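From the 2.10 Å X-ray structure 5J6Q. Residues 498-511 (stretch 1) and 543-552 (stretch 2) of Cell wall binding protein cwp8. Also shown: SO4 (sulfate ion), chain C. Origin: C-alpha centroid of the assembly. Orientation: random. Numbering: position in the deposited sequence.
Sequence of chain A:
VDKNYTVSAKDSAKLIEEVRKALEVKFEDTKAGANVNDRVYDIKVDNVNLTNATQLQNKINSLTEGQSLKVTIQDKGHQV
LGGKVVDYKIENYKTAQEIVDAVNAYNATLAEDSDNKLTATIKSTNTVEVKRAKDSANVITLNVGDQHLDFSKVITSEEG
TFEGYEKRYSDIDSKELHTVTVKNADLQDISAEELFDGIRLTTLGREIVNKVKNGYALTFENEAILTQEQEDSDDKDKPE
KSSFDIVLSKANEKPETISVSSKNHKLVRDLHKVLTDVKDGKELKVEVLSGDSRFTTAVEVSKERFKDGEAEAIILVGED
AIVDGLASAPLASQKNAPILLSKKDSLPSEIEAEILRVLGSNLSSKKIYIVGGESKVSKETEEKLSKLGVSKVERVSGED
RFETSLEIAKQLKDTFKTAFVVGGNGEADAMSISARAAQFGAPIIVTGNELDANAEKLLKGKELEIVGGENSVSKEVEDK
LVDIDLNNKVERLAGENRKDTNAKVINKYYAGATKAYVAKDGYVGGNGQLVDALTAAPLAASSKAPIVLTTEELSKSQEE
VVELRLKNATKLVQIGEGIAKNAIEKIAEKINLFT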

# COMPACT_ATOMS: atom_id res chain seq x y z
N ARG A 498 15.00 -9.84 -29.46
CA ARG A 498 13.68 -9.27 -29.28
C ARG A 498 13.66 -7.90 -28.51
O ARG A 498 12.72 -7.14 -28.73
CB ARG A 498 12.79 -10.30 -28.51
CG ARG A 498 13.07 -10.29 -27.01
CD ARG A 498 12.44 -11.50 -26.33
NE ARG A 498 12.77 -12.77 -27.02
CZ ARG A 498 12.08 -13.91 -26.87
NH1 ARG A 498 11.01 -13.95 -26.11
NH2 ARG A 498 12.51 -15.03 -27.45
N LYS A 499 14.66 -7.63 -27.63
CA LYS A 499 14.72 -6.41 -26.89
C LYS A 499 15.25 -5.31 -27.92
O LYS A 499 14.72 -4.18 -27.89
CB LYS A 499 15.60 -6.47 -25.64
CG LYS A 499 15.00 -7.42 -24.62
CD LYS A 499 15.90 -7.74 -23.54
CE LYS A 499 15.82 -6.65 -22.52
NZ LYS A 499 14.52 -6.64 -21.87
N ASP A 500 16.21 -5.65 -28.78
CA ASP A 500 16.64 -4.72 -29.82
C ASP A 500 15.51 -4.46 -30.80
O ASP A 500 15.32 -3.35 -31.20
CB ASP A 500 17.87 -5.19 -30.55
CG ASP A 500 19.00 -5.41 -29.62
OD1 ASP A 500 19.12 -4.60 -28.60
OD2 ASP A 500 19.74 -6.42 -29.83
N THR A 501 14.74 -5.46 -31.18
CA THR A 501 13.57 -5.14 -32.04
C THR A 501 12.57 -4.20 -31.35
O THR A 501 12.02 -3.27 -31.99
CB THR A 501 12.86 -6.43 -32.38
OG1 THR A 501 13.82 -7.29 -33.04
CG2 THR A 501 11.59 -6.23 -33.19
N ASN A 502 12.27 -4.50 -30.07
CA ASN A 502 11.34 -3.66 -29.33
C ASN A 502 11.90 -2.27 -29.34
O ASN A 502 11.11 -1.34 -29.65
CB ASN A 502 11.16 -4.14 -27.92
CG ASN A 502 10.14 -3.45 -27.11
OD1 ASN A 502 10.50 -2.89 -26.00
ND2 ASN A 502 8.91 -3.48 -27.50
N ALA A 503 13.23 -2.07 -29.02
CA ALA A 503 13.80 -0.71 -29.09
C ALA A 503 13.60 -0.10 -30.49
O ALA A 503 13.22 1.08 -30.54
CB ALA A 503 15.32 -0.65 -28.73
N LYS A 504 13.84 -0.85 -31.64
CA LYS A 504 13.58 -0.18 -32.98
C LYS A 504 12.14 0.22 -33.24
O LYS A 504 11.92 1.30 -33.84
CB LYS A 504 14.09 -1.06 -34.14
CG LYS A 504 15.63 -1.13 -34.04
CD LYS A 504 16.29 -2.25 -34.88
CE LYS A 504 17.64 -1.74 -35.43
NZ LYS A 504 17.98 -2.51 -36.68
N VAL A 505 11.12 -0.60 -32.80
CA VAL A 505 9.72 -0.17 -32.99
C VAL A 505 9.46 1.14 -32.20
O VAL A 505 8.81 2.10 -32.73
CB VAL A 505 8.83 -1.33 -32.44
CG1 VAL A 505 7.32 -0.92 -32.34
CG2 VAL A 505 8.93 -2.50 -33.38
N ILE A 506 9.94 1.17 -30.93
CA ILE A 506 9.75 2.34 -30.10
C ILE A 506 10.46 3.55 -30.76
O ILE A 506 9.88 4.65 -30.84
CB ILE A 506 10.24 2.13 -28.63
CG1 ILE A 506 9.32 1.17 -27.79
CG2 ILE A 506 10.25 3.53 -27.98
CD1 ILE A 506 10.11 0.36 -26.65
N ASN A 507 11.69 3.36 -31.30
CA ASN A 507 12.41 4.53 -31.88
C ASN A 507 11.68 5.07 -33.10
O ASN A 507 11.66 6.25 -33.36
CB ASN A 507 13.79 4.12 -32.29
CG ASN A 507 14.73 5.21 -32.83
OD1 ASN A 507 14.99 6.26 -32.22
ND2 ASN A 507 15.36 4.98 -33.94
N LYS A 508 11.08 4.19 -33.83
CA LYS A 508 10.44 4.62 -35.05
C LYS A 508 9.06 5.22 -34.88
O LYS A 508 8.76 6.21 -35.53
CB LYS A 508 10.32 3.45 -36.02
CG LYS A 508 9.67 3.94 -37.34
CD LYS A 508 9.73 2.78 -38.48
CE LYS A 508 8.94 3.30 -39.67
NZ LYS A 508 9.73 3.22 -40.91
N TYR A 509 8.25 4.68 -34.00
CA TYR A 509 6.92 5.19 -33.97
C TYR A 509 6.45 5.99 -32.79
O TYR A 509 5.29 6.41 -32.88
CB TYR A 509 5.99 3.99 -33.99
CG TYR A 509 6.09 3.20 -35.28
CD1 TYR A 509 6.55 1.88 -35.27
CD2 TYR A 509 5.66 3.73 -36.48
CE1 TYR A 509 6.56 1.11 -36.43
CE2 TYR A 509 5.64 2.96 -37.65
CZ TYR A 509 6.09 1.65 -37.61
OH TYR A 509 6.03 0.87 -38.73
N TYR A 510 7.27 6.20 -31.72
CA TYR A 510 6.60 6.74 -30.56
C TYR A 510 7.11 8.02 -30.04
O TYR A 510 6.83 8.33 -28.88
CB TYR A 510 6.62 5.66 -29.45
CG TYR A 510 5.60 4.56 -29.77
CD1 TYR A 510 6.01 3.35 -30.29
CD2 TYR A 510 4.25 4.78 -29.54
CE1 TYR A 510 5.06 2.36 -30.59
CE2 TYR A 510 3.31 3.81 -29.83
CZ TYR A 510 3.73 2.58 -30.36
OH TYR A 510 2.80 1.62 -30.66
N ALA A 511 7.83 8.82 -30.87
CA ALA A 511 8.30 10.10 -30.44
C ALA A 511 7.05 10.87 -29.89
O ALA A 511 5.97 10.78 -30.49
CB ALA A 511 8.94 10.86 -31.65
N SER A 543 -4.23 4.37 -25.95
CA SER A 543 -3.45 5.48 -25.38
C SER A 543 -2.33 5.98 -26.37
O SER A 543 -1.47 6.72 -25.92
CB SER A 543 -2.77 5.05 -24.05
OG SER A 543 -3.68 4.58 -23.07
N LYS A 544 -2.31 5.52 -27.66
CA LYS A 544 -1.20 5.88 -28.61
C LYS A 544 0.15 5.73 -27.92
O LYS A 544 1.05 6.57 -28.08
CB LYS A 544 -1.38 7.30 -29.14
CG LYS A 544 -2.87 7.58 -29.47
CD LYS A 544 -3.05 8.92 -30.27
CE LYS A 544 -4.13 8.82 -31.37
NZ LYS A 544 -5.44 8.30 -30.90
N ALA A 545 0.35 4.58 -27.21
CA ALA A 545 1.52 4.49 -26.38
C ALA A 545 2.18 3.12 -26.70
O ALA A 545 1.52 2.22 -27.18
CB ALA A 545 1.03 4.51 -24.85
N PRO A 546 3.48 3.01 -26.50
CA PRO A 546 4.16 1.72 -26.80
C PRO A 546 4.18 0.69 -25.55
O PRO A 546 3.90 1.03 -24.41
CB PRO A 546 5.57 2.18 -27.08
CG PRO A 546 5.78 3.21 -25.96
CD PRO A 546 4.46 4.06 -26.16
N ILE A 547 4.55 -0.57 -25.85
CA ILE A 547 4.69 -1.56 -24.83
C ILE A 547 6.21 -1.86 -24.81
O ILE A 547 6.76 -2.31 -25.79
CB ILE A 547 3.89 -2.85 -25.09
CG1 ILE A 547 2.39 -2.53 -25.00
CG2 ILE A 547 4.31 -3.99 -23.96
CD1 ILE A 547 1.43 -3.73 -25.32
N VAL A 548 6.89 -1.50 -23.74
CA VAL A 548 8.30 -1.85 -23.64
C VAL A 548 8.30 -3.38 -23.22
O VAL A 548 7.63 -3.73 -22.24
CB VAL A 548 8.90 -0.96 -22.51
CG1 VAL A 548 10.35 -1.43 -22.10
CG2 VAL A 548 8.93 0.52 -23.00
N LEU A 549 9.02 -4.26 -23.93
CA LEU A 549 8.99 -5.68 -23.47
C LEU A 549 10.26 -5.97 -22.68
O LEU A 549 11.42 -5.91 -23.20
CB LEU A 549 8.93 -6.61 -24.67
CG LEU A 549 7.61 -6.51 -25.44
CD1 LEU A 549 7.76 -7.34 -26.72
CD2 LEU A 549 6.37 -6.96 -24.59
N THR A 550 10.05 -6.25 -21.37
CA THR A 550 11.19 -6.64 -20.61
C THR A 550 10.76 -7.48 -19.38
O THR A 550 9.67 -7.26 -18.84
CB THR A 550 11.98 -5.42 -20.09
OG1 THR A 550 13.30 -5.88 -19.70
CG2 THR A 550 11.35 -4.83 -18.89
N THR A 551 11.64 -8.44 -18.95
CA THR A 551 11.35 -9.15 -17.69
C THR A 551 12.35 -8.72 -16.66
O THR A 551 12.01 -8.39 -15.54
CB THR A 551 11.41 -10.69 -17.85
OG1 THR A 551 10.50 -11.03 -18.88
CG2 THR A 551 10.95 -11.42 -16.54
N GLU A 552 13.63 -8.76 -17.02
CA GLU A 552 14.64 -8.33 -16.10
C GLU A 552 15.01 -6.87 -16.55
O GLU A 552 14.12 -6.13 -17.06
CB GLU A 552 15.88 -9.25 -16.11
CG GLU A 552 15.54 -10.69 -16.51
CD GLU A 552 15.98 -11.70 -15.46
OE1 GLU A 552 16.91 -12.50 -15.73
OE2 GLU A 552 15.38 -11.69 -14.37
S SO4 C . 15.81 -13.71 -29.14
O1 SO4 C . 16.91 -13.57 -28.24
O2 SO4 C . 16.27 -13.82 -30.40
O3 SO4 C . 14.88 -12.54 -29.01
O4 SO4 C . 15.09 -14.92 -28.78
O HOH W 1 0.25 2.06 -29.73

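A helix laid against a β-strand faces a general problem: the strand's backbone amides and carbonyls need polar partners, while the side chains around them favour apolar packing. The contact between helix 498-509 and strand 547-549 of this cell wall binding protein illustrates how both demands can be met. The two elements run nearly antiparallel, at 160°, with their axes 8.3 Å apart at closest approach.

The polar solution rests on Asn502. Its CA-to-CB bond points toward the strand, and its carboxamide engages the backbone on both sides of Val548: Leu549 N donates to Asn502 OD1 at 2.9 Å, and Asn502 ND2 donates to Ile547 O at 3.0 Å. With N-H...acceptor angles of 161° and 178°, both bonds are close to linear, and the amide thus offers the strand an acceptor and a donor much as a neighbouring strand would. One turn earlier, Lys499 starts sideways, but its chain bends through p rotamers at chi3 and chi4 to bring the ammonium in. Lys499 NZ donates to Thr550 OG1 at 2.6 Å and, weakly, to Leu549 O at 3.5 Å. Thr550 OG1 in turn donates to Glu552 O at 2.8 Å, so the hydroxyl accepts from the helix while tying down its own loop.

Apolar packing takes over further along. Ile506 CD1 meets Val548 CG2 at 3.8 Å, and Ile506 CG1 lies 3.9 Å from Pro546 CB. Beyond the helix, Tyr510 turns a ring face to the same proline: Pro546 CB sits 3.4 Å from the centroid of the Tyr510 ring, only 11° off its normal, a well-centred CH-π contact.

Water completes the set. A single molecule lies 2.7 Å from Tyr510 OH and donates to Ala545 O at 2.9 Å, linking the phenol to the backbone just before Pro546.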